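Local coordinates for Poly(A) RNA polymerase protein 2 (Saccharomyces cerevisiae, PDB 3NYB) that adds poly(A) tails to RNA as the catalytic poly(A) polymerase of the TRAMP RNA surveillance complex, paired with a zinc-knuckle protein, at the interface of chains A and B. Numbering follows the deposited sequence. Chains: chain A, Poly(A) RNA polymerase protein 2; chain B, Protein AIR2.

The interface of chains A and B. Residues chain A 224, 227-230, 234, 245; chain B 50, 66-68.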
loop_
_atom_site.group_PDB
_atom_site.type_symbol
_atom_site.label_atom_id
_atom_site.label_comp_id
_atom_site.label_asym_id
_atom_site.label_seq_id
_atom_site.Cartn_x
_atom_site.Cartn_y
_atom_site.Cartn_z
ATOM N N LEU A 224 -9.971 4.700 8.069
ATOM C CA LEU A 224 -9.039 5.592 8.727
ATOM C C LEU A 224 -8.549 6.641 7.751
ATOM O O LEU A 224 -8.735 7.836 7.963
ATOM C CB LEU A 224 -7.864 4.806 9.307
ATOM C CG LEU A 224 -6.903 5.611 10.176
ATOM C CD1 LEU A 224 -5.885 6.317 9.331
ATOM C CD2 LEU A 224 -7.666 6.615 11.024
ATOM N N LYS A 227 -11.622 8.717 5.717
ATOM C CA LYS A 227 -12.680 9.490 6.365
ATOM C C LYS A 227 -12.252 10.299 7.583
ATOM O O LYS A 227 -12.878 11.305 7.897
ATOM C CB LYS A 227 -13.838 8.572 6.750
ATOM C CG LYS A 227 -14.608 8.024 5.548
ATOM C CD LYS A 227 -15.492 6.840 5.923
ATOM C CE LYS A 227 -16.639 7.237 6.846
ATOM N NZ LYS A 227 -17.293 6.039 7.468
ATOM N N ASN A 228 -11.191 9.874 8.263
ATOM C CA ASN A 228 -10.881 10.435 9.575
ATOM C C ASN A 228 -9.507 11.057 9.739
ATOM O O ASN A 228 -9.332 11.938 10.576
ATOM C CB ASN A 228 -11.056 9.372 10.652
ATOM C CG ASN A 228 -12.374 8.662 10.545
ATOM O OD1 ASN A 228 -13.421 9.289 10.389
ATOM N ND2 ASN A 228 -12.336 7.341 10.619
ATOM N N PHE A 229 -8.525 10.594 8.976
ATOM C CA PHE A 229 -7.163 11.032 9.236
ATOM C C PHE A 229 -7.017 12.540 9.027
ATOM O O PHE A 229 -7.402 13.079 7.990
ATOM C CB PHE A 229 -6.150 10.249 8.402
ATOM C CG PHE A 229 -4.719 10.503 8.797
ATOM C CD1 PHE A 229 -4.117 9.763 9.796
ATOM C CD2 PHE A 229 -3.977 11.494 8.170
ATOM C CE1 PHE A 229 -2.794 10.004 10.162
ATOM C CE2 PHE A 229 -2.658 11.739 8.529
ATOM C CZ PHE A 229 -2.069 10.992 9.529
ATOM N N GLY A 230 -6.475 13.218 10.035
ATOM C CA GLY A 230 -6.278 14.653 9.968
ATOM C C GLY A 230 -5.098 15.013 9.091
ATOM O O GLY A 230 -4.033 15.378 9.583
ATOM N N VAL A 234 -1.956 16.165 11.070
ATOM C CA VAL A 234 -1.206 15.026 11.607
ATOM C C VAL A 234 -0.139 14.474 10.660
ATOM O O VAL A 234 -0.381 14.318 9.466
ATOM C CB VAL A 234 -2.148 13.875 12.005
ATOM C CG1 VAL A 234 -1.376 12.782 12.728
ATOM C CG2 VAL A 234 -3.277 14.393 12.869
ATOM N N TYR A 245 2.265 9.367 15.520
ATOM C CA TYR A 245 1.750 10.605 14.950
ATOM C C TYR A 245 2.378 11.786 15.675
ATOM O O TYR A 245 2.616 11.731 16.880
ATOM C CB TYR A 245 0.233 10.728 15.105
ATOM C CG TYR A 245 -0.602 9.619 14.516
ATOM C CD1 TYR A 245 -0.132 8.830 13.475
ATOM C CD2 TYR A 245 -1.889 9.389 14.981
ATOM C CE1 TYR A 245 -0.915 7.817 12.937
ATOM C CE2 TYR A 245 -2.678 8.387 14.447
ATOM C CZ TYR A 245 -2.187 7.602 13.427
ATOM O OH TYR A 245 -2.979 6.605 12.904
ATOM N N TYR B 50 -5.586 10.578 15.540
ATOM C CA TYR B 50 -5.513 10.849 14.115
ATOM C C TYR B 50 -5.993 12.248 13.782
ATOM O O TYR B 50 -5.788 12.740 12.673
ATOM C CB TYR B 50 -6.298 9.803 13.324
ATOM C CG TYR B 50 -7.795 9.769 13.559
ATOM C CD1 TYR B 50 -8.595 10.869 13.280
ATOM C CD2 TYR B 50 -8.415 8.611 14.009
ATOM C CE1 TYR B 50 -9.965 10.824 13.470
ATOM C CE2 TYR B 50 -9.782 8.556 14.203
ATOM C CZ TYR B 50 -10.554 9.662 13.934
ATOM O OH TYR B 50 -11.916 9.598 14.129
ATOM N N ARG B 66 -12.577 18.708 14.507
ATOM C CA ARG B 66 -12.044 17.635 13.677
ATOM C C ARG B 66 -11.369 18.139 12.393
ATOM O O ARG B 66 -11.841 19.080 11.752
ATOM C CB ARG B 66 -13.105 16.556 13.407
ATOM C CG ARG B 66 -14.023 16.799 12.226
ATOM C CD ARG B 66 -14.613 15.468 11.770
ATOM N NE ARG B 66 -13.658 14.382 11.992
ATOM C CZ ARG B 66 -13.825 13.128 11.585
ATOM N NH1 ARG B 66 -14.914 12.775 10.920
ATOM N NH2 ARG B 66 -12.895 12.222 11.847
ATOM N N SER B 67 -10.251 17.505 12.044
ATOM C CA SER B 67 -9.406 17.934 10.931
ATOM C C SER B 67 -9.888 17.426 9.576
ATOM O O SER B 67 -9.298 17.726 8.540
ATOM C CB SER B 67 -7.967 17.471 11.164
ATOM O OG SER B 67 -7.173 17.662 10.005
ATOM N N SER B 68 -10.954 16.643 9.591
ATOM C CA SER B 68 -11.502 16.096 8.365
ATOM C C SER B 68 -12.911 16.609 8.156
ATOM O O SER B 68 -13.825 16.264 8.901
ATOM C CB SER B 68 -11.509 14.572 8.415
ATOM O OG SER B 68 -12.196 14.041 7.297
#
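B:Tyr50 holds CG between its backbone N and carbonyl carbon (chi1 64°), which lays its ring against A:Asn228. A:Asn228 has CG anti to its carbonyl carbon (chi1 -50°), and its CB sits over the face of that ring, 3.6 Å from the ring centroid. This is a CH-pi contact, offset toward the CZ and CE1 rim. The amide of A:Asn228 runs on past the phenol end, its plane turned 20° from the ring. A:Leu224, one helical turn earlier in helix 214-228, approaches from the same side as A:Asn228 CB, at the CD2 rim: its methyl CD2 is 3.7 Å from B:Tyr50 CD2. A:Tyr245, on strand 243-247, brings its ring carbon CE2 to 3.8 Å from B:Tyr50 CA. A:Phe229 CE1 packs over one face of the A:Tyr245 ring, toward its rim, on the same side of that ring as B:Tyr50 CA.

The backbone of B:Tyr50 is held as well. Its carbonyl O accepts a hydrogen bond of 2.8 Å from A:Gly230 N, just past the helix end. An alanine in place of B:Tyr50 could keep this backbone bond but would probably leave A:Asn228 CB and A:Leu224 CD2 without their aromatic partner, opening a gap beside the helix.

A second stretch of chain B grips the same helix end. B:Ser68 OG, the side-chain hydroxyl, donates to A:Lys227 O at 2.9 Å from above the carbonyl plane. B:Arg66 NH2 makes a weak hydrogen bond of 3.3 Å to the amide oxygen OD1 of A:Asn228. A:Asn228 CG lies at the edge of the guanidinium, in its plane, and B:Ser68 CB covers one guanidinium face.

B:Tyr50 follows the zinc ligand B:Cys49. The patch thus fastens a zinc knuckle of AIR2, and the segment that follows the zinc ligand B:Cys62, to the C-terminal end of a polymerase helix in the Trf4p/Air2p heterodimer.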